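Local coordinates for YchF GTP-binding protein (Schizosaccharomyces pombe, PDB 1NI3) that hydrolyses ATP, and GTP less efficiently, and negatively regulates the G2/M transition of the cell cycle, at residues Leu262-Thr274 and Glu284-Ile297. Residues are numbered along the deposited sequence; the frame is centred on the assembly and turned at random.
Sequences LIPMSVAFEERLT and ECKKLNTKSMLPKI
Glu270, on the short helix 267-273, turns its carboxylate to Ser292 and Met293, in the turn leading into helix 294-304, and is gripped there by two donors. Ser292 OG gives a hydrogen bond to Glu270 OE1 (2.6 Å) on the syn lone pair, while Met293 N reaches Glu270 OE2 (2.9 Å) from the syn side, 31° above the carboxylate plane. The bend at chi2 (-59°) curls the glutamate and brings OE1 to the Ser292 hydroxyl and OE2 to the Met293 amide. Ser292 OG also accepts from Leu294 N, a capping bond at the entrance to the helix, so the same hydroxyl serves both helices. Leu294 lays its branched CG beside Glu270 OE1.

A salt bridge lies at one end of the interface: Arg272 NH2 pairs with Glu284 OE2 (3.1 Å) through the anti lone pair, the guanidinium and carboxylate planes 75° apart. Arg272 NH1 is held by Glu235, while Leu288 CD1 abuts the guanidinium edge.

Between the two polar sites the packing is apolar. Cys285 SG sits at the edge of the Phe269 ring, 5.5 Å from its centroid, and touches Leu273 CD2 (3.7 Å); Thr290 CG2 meets Phe269 CZ obliquely. Beyond Glu270, Ile263 from strand 262-265 sets CD1 against Ile297 CG1 (3.8 Å) and CG2 against the Met293 methyl, CE. The Met265 side chain, a selenomethionine, crosses that of Ile297 at about a right angle, its selenium against CD1; both also touch Leu230 of strand 227-232 and Phe36 of helix 33-42, whose first residues belong to the predicted ATP site.

The contact thus fastens the last parallel strand of the G domain and its following helix to the chain leading into helix 294-304. With its carboxylate buried and facing the turn into a helix, Glu270 is probably stabilised as an anion by the two donors.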
ATOM      1  N   LEU A 262      11.865  -2.751  -4.343  1.00 44.62           N
ATOM      2  CA  LEU A 262      12.337  -1.985  -5.482  1.00 43.23           C
ATOM      3  C   LEU A 262      11.837  -2.654  -6.764  1.00 44.46           C
ATOM      4  O   LEU A 262      12.292  -3.733  -7.138  1.00 44.03           O
ATOM      5  CB  LEU A 262      13.861  -1.936  -5.428  1.00 43.06           C
ATOM      6  CG  LEU A 262      14.593  -0.919  -6.287  1.00 42.86           C
ATOM      7  CD1 LEU A 262      16.078  -0.963  -5.970  1.00 45.00           C
ATOM      8  CD2 LEU A 262      14.354  -1.228  -7.741  1.00 43.71           C
ATOM      9  N   ILE A 263      10.895  -1.995  -7.433  1.00 43.91           N
ATOM     10  CA  ILE A 263      10.291  -2.515  -8.658  1.00 43.66           C
ATOM     11  C   ILE A 263      10.692  -1.761  -9.933  1.00 46.53           C
ATOM     12  O   ILE A 263      10.118  -0.714 -10.231  1.00 48.43           O
ATOM     13  CB  ILE A 263       8.742  -2.467  -8.557  1.00 41.55           C
ATOM     14  CG1 ILE A 263       8.264  -3.321  -7.379  1.00 43.06           C
ATOM     15  CG2 ILE A 263       8.123  -2.929  -9.860  1.00 37.20           C
ATOM     16  CD1 ILE A 263       6.739  -3.423  -7.263  1.00 41.10           C
ATOM     17  N   PRO A 264      11.659  -2.286 -10.709  1.00 47.85           N
ATOM     18  CA  PRO A 264      12.067  -1.598 -11.939  1.00 46.59           C
ATOM     19  C   PRO A 264      10.914  -1.706 -12.919  1.00 47.68           C
ATOM     20  O   PRO A 264      10.403  -2.797 -13.164  1.00 50.64           O
ATOM     21  CB  PRO A 264      13.277  -2.390 -12.378  1.00 46.28           C
ATOM     22  CG  PRO A 264      12.908  -3.775 -11.978  1.00 48.65           C
ATOM     23  CD  PRO A 264      12.377  -3.566 -10.570  1.00 47.98           C
HETATM   24  N   MSE A 265      10.522  -0.576 -13.488  1.00 49.21           N
HETATM   25  CA  MSE A 265       9.394  -0.534 -14.411  1.00 47.73           C
HETATM   26  C   MSE A 265       9.625   0.452 -15.550  1.00 47.00           C
HETATM   27  O   MSE A 265      10.697   1.023 -15.689  1.00 47.38           O
HETATM   28  CB  MSE A 265       8.181  -0.057 -13.654  1.00 50.91           C
HETATM   29  CG  MSE A 265       8.298   1.406 -13.291  1.00 57.59           C
HETATM   30 SE   MSE A 265       6.538   2.068 -12.865  1.00 70.18          SE
HETATM   31  CE  MSE A 265       5.761   1.733 -14.628  1.00 68.53           C
ATOM     32  N   SER A 266       8.578   0.669 -16.333  1.00 45.57           N
ATOM     33  CA  SER A 266       8.616   1.600 -17.444  1.00 43.48           C
ATOM     34  C   SER A 266       7.213   2.139 -17.740  1.00 40.70           C
ATOM     35  O   SER A 266       6.450   1.533 -18.493  1.00 41.79           O
ATOM     36  CB  SER A 266       9.186   0.914 -18.687  1.00 45.32           C
ATOM     37  OG  SER A 266       8.934   1.700 -19.856  1.00 45.63           O
ATOM     38  N   VAL A 267       6.880   3.268 -17.122  1.00 37.61           N
ATOM     39  CA  VAL A 267       5.581   3.908 -17.299  1.00 36.69           C
ATOM     40  C   VAL A 267       5.217   4.030 -18.773  1.00 37.93           C
ATOM     41  O   VAL A 267       4.034   3.970 -19.154  1.00 34.97           O
ATOM     42  CB  VAL A 267       5.581   5.317 -16.709  1.00 37.45           C
ATOM     43  CG1 VAL A 267       4.247   6.010 -16.985  1.00 38.82           C
ATOM     44  CG2 VAL A 267       5.856   5.248 -15.216  1.00 35.42           C
ATOM     45  N   ALA A 268       6.246   4.204 -19.595  1.00 37.74           N
ATOM     46  CA  ALA A 268       6.097   4.338 -21.036  1.00 36.15           C
ATOM     47  C   ALA A 268       5.531   3.063 -21.604  1.00 36.79           C
ATOM     48  O   ALA A 268       4.601   3.083 -22.409  1.00 36.71           O
ATOM     49  CB  ALA A 268       7.468   4.611 -21.652  1.00 38.15           C
ATOM     50  N   PHE A 269       6.115   1.953 -21.165  1.00 37.45           N
ATOM     51  CA  PHE A 269       5.711   0.629 -21.619  1.00 36.52           C
ATOM     52  C   PHE A 269       4.351   0.253 -21.075  1.00 37.22           C
ATOM     53  O   PHE A 269       3.501  -0.249 -21.819  1.00 36.84           O
ATOM     54  CB  PHE A 269       6.697  -0.440 -21.149  1.00 37.91           C
ATOM     55  CG  PHE A 269       6.292  -1.831 -21.546  1.00 38.82           C
ATOM     56  CD1 PHE A 269       6.239  -2.186 -22.883  1.00 40.77           C
ATOM     57  CD2 PHE A 269       5.915  -2.770 -20.594  1.00 39.31           C
ATOM     58  CE1 PHE A 269       5.775  -3.445 -23.271  1.00 41.09           C
ATOM     59  CE2 PHE A 269       5.448  -4.034 -20.976  1.00 39.85           C
ATOM     60  CZ  PHE A 269       5.390  -4.374 -22.314  1.00 40.26           C
ATOM     61  N   GLU A 270       4.155   0.460 -19.773  1.00 36.21           N
ATOM     62  CA  GLU A 270       2.880   0.125 -19.163  1.00 39.06           C
ATOM     63  C   GLU A 270       1.808   0.833 -19.972  1.00 41.74           C
ATOM     64  O   GLU A 270       0.853   0.210 -20.436  1.00 43.43           O
ATOM     65  CB  GLU A 270       2.837   0.574 -17.702  1.00 38.27           C
ATOM     66  CG  GLU A 270       3.730  -0.211 -16.742  1.00 39.32           C
ATOM     67  CD  GLU A 270       3.415  -1.699 -16.706  1.00 40.31           C
ATOM     68  OE1 GLU A 270       2.218  -2.070 -16.682  1.00 40.12           O
ATOM     69  OE2 GLU A 270       4.374  -2.497 -16.678  1.00 39.36           O
ATOM     70  N   GLU A 271       1.995   2.137 -20.155  1.00 42.74           N
ATOM     71  CA  GLU A 271       1.051   2.933 -20.919  1.00 42.45           C
ATOM     72  C   GLU A 271       0.714   2.275 -22.247  1.00 38.51           C
ATOM     73  O   GLU A 271      -0.448   1.991 -22.537  1.00 34.67           O
ATOM     74  CB  GLU A 271       1.609   4.344 -21.160  1.00 47.23           C
ATOM     75  CG  GLU A 271       0.748   5.208 -22.073  1.00 54.15           C
ATOM     76  CD  GLU A 271      -0.664   5.383 -21.558  1.00 61.96           C
ATOM     77  OE1 GLU A 271      -0.829   5.988 -20.475  1.00 67.05           O
ATOM     78  OE2 GLU A 271      -1.612   4.904 -22.226  1.00 67.38           O
ATOM     79  N   ARG A 272       1.740   2.011 -23.048  1.00 36.58           N
ATOM     80  CA  ARG A 272       1.522   1.402 -24.363  1.00 38.91           C
ATOM     81  C   ARG A 272       0.756   0.089 -24.294  1.00 39.29           C
ATOM     82  O   ARG A 272      -0.010  -0.231 -25.196  1.00 41.43           O
ATOM     83  CB  ARG A 272       2.847   1.171 -25.129  1.00 34.32           C
ATOM     84  CG  ARG A 272       2.598   0.850 -26.604  1.00 32.59           C
ATOM     85  CD  ARG A 272       3.860   0.830 -27.484  1.00 33.88           C
ATOM     86  NE  ARG A 272       4.407  -0.512 -27.661  1.00 31.61           N
ATOM     87  CZ  ARG A 272       5.159  -1.125 -26.763  1.00 32.60           C
ATOM     88  NH1 ARG A 272       5.449  -0.500 -25.639  1.00 34.48           N
ATOM     89  NH2 ARG A 272       5.604  -2.356 -26.977  1.00 29.83           N
ATOM     90  N   LEU A 273       0.940  -0.662 -23.215  1.00 40.71           N
ATOM     91  CA  LEU A 273       0.259  -1.940 -23.087  1.00 39.56           C
ATOM     92  C   LEU A 273      -1.257  -1.808 -22.945  1.00 38.18           C
ATOM     93  O   LEU A 273      -2.011  -2.688 -23.362  1.00 36.33           O
ATOM     94  CB  LEU A 273       0.853  -2.733 -21.918  1.00 38.12           C
ATOM     95  CG  LEU A 273       1.148  -4.224 -22.147  1.00 37.06           C
ATOM     96  CD1 LEU A 273       1.848  -4.466 -23.486  1.00 38.49           C
ATOM     97  CD2 LEU A 273       2.021  -4.699 -21.005  1.00 36.85           C
ATOM     98  N   THR A 274      -1.704  -0.697 -22.381  1.00 37.19           N
ATOM     99  CA  THR A 274      -3.132  -0.482 -22.200  1.00 38.84           C
ATOM    100  C   THR A 274      -3.831  -0.399 -23.546  1.00 40.56           C
ATOM    101  O   THR A 274      -5.051  -0.420 -23.609  1.00 41.42           O
ATOM    102  CB  THR A 274      -3.431   0.823 -21.411  1.00 39.77           C
ATOM    103  OG1 THR A 274      -2.997   1.961 -22.172  1.00 42.36           O
ATOM    104  CG2 THR A 274      -2.693   0.818 -20.075  1.00 38.86           C
ATOM    105  N   GLU A 284       1.974  -9.840 -27.170  1.00 51.24           N
ATOM    106  CA  GLU A 284       2.969  -8.774 -27.312  1.00 48.62           C
ATOM    107  C   GLU A 284       4.033  -8.918 -26.229  1.00 45.78           C
ATOM    108  O   GLU A 284       5.233  -8.775 -26.481  1.00 40.68           O
ATOM    109  CB  GLU A 284       2.268  -7.409 -27.185  1.00 49.91           C
ATOM    110  CG  GLU A 284       3.185  -6.177 -27.140  1.00 50.67           C
ATOM    111  CD  GLU A 284       3.880  -5.893 -28.454  1.00 51.73           C
ATOM    112  OE1 GLU A 284       3.588  -6.598 -29.443  1.00 54.72           O
ATOM    113  OE2 GLU A 284       4.719  -4.959 -28.499  1.00 52.73           O
ATOM    114  N   CYS A 285       3.574  -9.202 -25.016  1.00 45.11           N
ATOM    115  CA  CYS A 285       4.462  -9.375 -23.887  1.00 46.58           C
ATOM    116  C   CYS A 285       5.353 -10.594 -24.107  1.00 49.42           C
ATOM    117  O   CYS A 285       6.518 -10.594 -23.700  1.00 49.92           O
ATOM    118  CB  CYS A 285       3.648  -9.535 -22.606  1.00 46.85           C
ATOM    119  SG  CYS A 285       3.455  -8.012 -21.666  1.00 46.50           S
ATOM    120  N   LYS A 286       4.813 -11.630 -24.755  1.00 51.01           N
ATOM    121  CA  LYS A 286       5.601 -12.833 -25.013  1.00 52.59           C
ATOM    122  C   LYS A 286       6.641 -12.568 -26.092  1.00 51.72           C
ATOM    123  O   LYS A 286       7.808 -12.881 -25.911  1.00 51.83           O
ATOM    124  CB  LYS A 286       4.705 -14.011 -25.424  1.00 57.75           C
ATOM    125  CG  LYS A 286       5.400 -15.377 -25.257  1.00 63.43           C
ATOM    126  CD  LYS A 286       4.425 -16.563 -25.329  1.00 69.27           C
ATOM    127  CE  LYS A 286       3.408 -16.559 -24.181  1.00 73.00           C
ATOM    128  NZ  LYS A 286       2.385 -17.647 -24.302  1.00 75.48           N
ATOM    129  N   LYS A 287       6.215 -11.979 -27.204  1.00 52.79           N
ATOM    130  CA  LYS A 287       7.121 -11.672 -28.300  1.00 54.94           C
ATOM    131  C   LYS A 287       8.289 -10.821 -27.827  1.00 55.30           C
ATOM    132  O   LYS A 287       9.416 -11.019 -28.266  1.00 58.76           O
ATOM    133  CB  LYS A 287       6.369 -10.957 -29.431  1.00 59.30           C
ATOM    134  CG  LYS A 287       5.341 -11.850 -30.151  1.00 69.10           C
ATOM    135  CD  LYS A 287       4.650 -11.155 -31.348  1.00 72.24           C
ATOM    136  CE  LYS A 287       3.721 -10.016 -30.907  1.00 73.92           C
ATOM    137  NZ  LYS A 287       2.995  -9.360 -32.038  1.00 71.20           N
ATOM    138  N   LEU A 288       8.022  -9.880 -26.927  1.00 55.82           N
ATOM    139  CA  LEU A 288       9.071  -9.012 -26.388  1.00 54.97           C
ATOM    140  C   LEU A 288       9.736  -9.664 -25.190  1.00 54.14           C
ATOM    141  O   LEU A 288      10.715  -9.155 -24.639  1.00 52.53           O
ATOM    142  CB  LEU A 288       8.481  -7.669 -25.974  1.00 55.57           C
ATOM    143  CG  LEU A 288       8.228  -6.750 -27.162  1.00 55.41           C
ATOM    144  CD1 LEU A 288       7.479  -5.507 -26.720  1.00 56.86           C
ATOM    145  CD2 LEU A 288       9.567  -6.390 -27.780  1.00 57.31           C
ATOM    146  N   ASN A 289       9.186 -10.803 -24.799  1.00 53.22           N
ATOM    147  CA  ASN A 289       9.691 -11.548 -23.669  1.00 53.58           C
ATOM    148  C   ASN A 289       9.757 -10.691 -22.421  1.00 50.64           C
ATOM    149  O   ASN A 289      10.841 -10.360 -21.925  1.00 46.40           O
ATOM    150  CB  ASN A 289      11.076 -12.112 -23.970  1.00 60.56           C
ATOM    151  CG  ASN A 289      11.618 -12.932 -22.820  1.00 65.97           C
ATOM    152  OD1 ASN A 289      10.987 -13.899 -22.387  1.00 69.12           O
ATOM    153  ND2 ASN A 289      12.785 -12.546 -22.308  1.00 67.28           N
ATOM    154  N   THR A 290       8.584 -10.338 -21.910  1.00 49.06           N
ATOM    155  CA  THR A 290       8.495  -9.525 -20.711  1.00 48.73           C
ATOM    156  C   THR A 290       7.052  -9.544 -20.202  1.00 48.83           C
ATOM    157  O   THR A 290       6.187 -10.181 -20.799  1.00 48.76           O
ATOM    158  CB  THR A 290       8.953  -8.082 -21.008  1.00 48.28           C
ATOM    159  OG1 THR A 290       9.270  -7.418 -19.779  1.00 51.42           O
ATOM    160  CG2 THR A 290       7.870  -7.312 -21.754  1.00 48.28           C
ATOM    161  N   LYS A 291       6.794  -8.855 -19.098  1.00 49.56           N
ATOM    162  CA  LYS A 291       5.453  -8.836 -18.520  1.00 51.81           C
ATOM    163  C   LYS A 291       5.146  -7.518 -17.836  1.00 51.39           C
ATOM    164  O   LYS A 291       6.053  -6.858 -17.334  1.00 51.80           O
ATOM    165  CB  LYS A 291       5.312  -9.984 -17.505  1.00 58.54           C
ATOM    166  CG  LYS A 291       6.252  -9.902 -16.276  1.00 59.86           C
ATOM    167  CD  LYS A 291       6.129 -11.175 -15.410  1.00 65.75           C
ATOM    168  CE  LYS A 291       7.032 -11.172 -14.169  1.00 69.86           C
ATOM    169  NZ  LYS A 291       6.767 -12.340 -13.267  1.00 70.71           N
ATOM    170  N   SER A 292       3.870  -7.147 -17.791  1.00 47.48           N
ATOM    171  CA  SER A 292       3.477  -5.906 -17.136  1.00 42.61           C
ATOM    172  C   SER A 292       3.724  -5.967 -15.632  1.00 41.66           C
ATOM    173  O   SER A 292       3.378  -6.955 -14.986  1.00 44.10           O
ATOM    174  CB  SER A 292       1.997  -5.624 -17.374  1.00 40.70           C
ATOM    175  OG  SER A 292       1.568  -4.588 -16.500  1.00 44.04           O
HETATM  176  N   MSE A 293       4.304  -4.911 -15.077  1.00 38.57           N
HETATM  177  CA  MSE A 293       4.576  -4.866 -13.656  1.00 38.70           C
HETATM  178  C   MSE A 293       3.397  -4.432 -12.792  1.00 38.09           C
HETATM  179  O   MSE A 293       3.451  -4.560 -11.570  1.00 37.94           O
HETATM  180  CB  MSE A 293       5.747  -3.930 -13.391  1.00 43.33           C
HETATM  181  CG  MSE A 293       6.942  -4.312 -14.166  1.00 51.31           C
HETATM  182 SE   MSE A 293       7.396  -6.108 -13.623  1.00 65.15          SE
HETATM  183  CE  MSE A 293       8.838  -5.640 -12.413  1.00 53.61           C
ATOM    184  N   LEU A 294       2.335  -3.915 -13.403  1.00 38.09           N
ATOM    185  CA  LEU A 294       1.189  -3.477 -12.617  1.00 36.73           C
ATOM    186  C   LEU A 294       0.830  -4.509 -11.567  1.00 35.50           C
ATOM    187  O   LEU A 294       0.972  -4.248 -10.377  1.00 36.16           O
ATOM    188  CB  LEU A 294      -0.035  -3.221 -13.502  1.00 38.09           C
ATOM    189  CG  LEU A 294       0.103  -1.926 -14.286  1.00 40.39           C
ATOM    190  CD1 LEU A 294      -1.166  -1.627 -15.059  1.00 40.35           C
ATOM    191  CD2 LEU A 294       0.411  -0.807 -13.302  1.00 41.39           C
ATOM    192  N   PRO A 295       0.404  -5.707 -12.000  1.00 34.82           N
ATOM    193  CA  PRO A 295       0.036  -6.739 -11.034  1.00 30.37           C
ATOM    194  C   PRO A 295       1.017  -6.738  -9.881  1.00 28.73           C
ATOM    195  O   PRO A 295       0.620  -6.529  -8.749  1.00 29.73           O
ATOM    196  CB  PRO A 295       0.063  -8.007 -11.868  1.00 30.71           C
ATOM    197  CG  PRO A 295       1.095  -7.690 -12.919  1.00 33.52           C
ATOM    198  CD  PRO A 295       0.720  -6.305 -13.311  1.00 31.76           C
ATOM    199  N   LYS A 296       2.295  -6.949 -10.162  1.00 27.19           N
ATOM    200  CA  LYS A 296       3.295  -6.948  -9.103  1.00 29.39           C
ATOM    201  C   LYS A 296       3.193  -5.685  -8.257  1.00 32.77           C
ATOM    202  O   LYS A 296       3.126  -5.772  -7.029  1.00 36.45           O
ATOM    203  CB  LYS A 296       4.700  -7.019  -9.680  1.00 32.38           C
ATOM    204  CG  LYS A 296       5.805  -6.804  -8.665  1.00 32.82           C
ATOM    205  CD  LYS A 296       5.878  -7.964  -7.685  1.00 42.66           C
ATOM    206  CE  LYS A 296       7.160  -7.941  -6.836  1.00 46.92           C
ATOM    207  NZ  LYS A 296       8.425  -8.217  -7.614  1.00 46.64           N
ATOM    208  N   ILE A 297       3.188  -4.510  -8.887  1.00 31.68           N
ATOM    209  CA  ILE A 297       3.086  -3.280  -8.108  1.00 32.33           C
ATOM    210  C   ILE A 297       1.882  -3.327  -7.164  1.00 32.88           C
ATOM    211  O   ILE A 297       2.049  -3.270  -5.941  1.00 28.97           O
ATOM    212  CB  ILE A 297       2.978  -2.053  -9.022  1.00 34.21           C
ATOM    213  CG1 ILE A 297       4.316  -1.810  -9.737  1.00 34.91           C
ATOM    214  CG2 ILE A 297       2.594  -0.817  -8.204  1.00 31.75           C
ATOM    215  CD1 ILE A 297       4.283  -0.742 -10.778  1.00 34.03           C
TER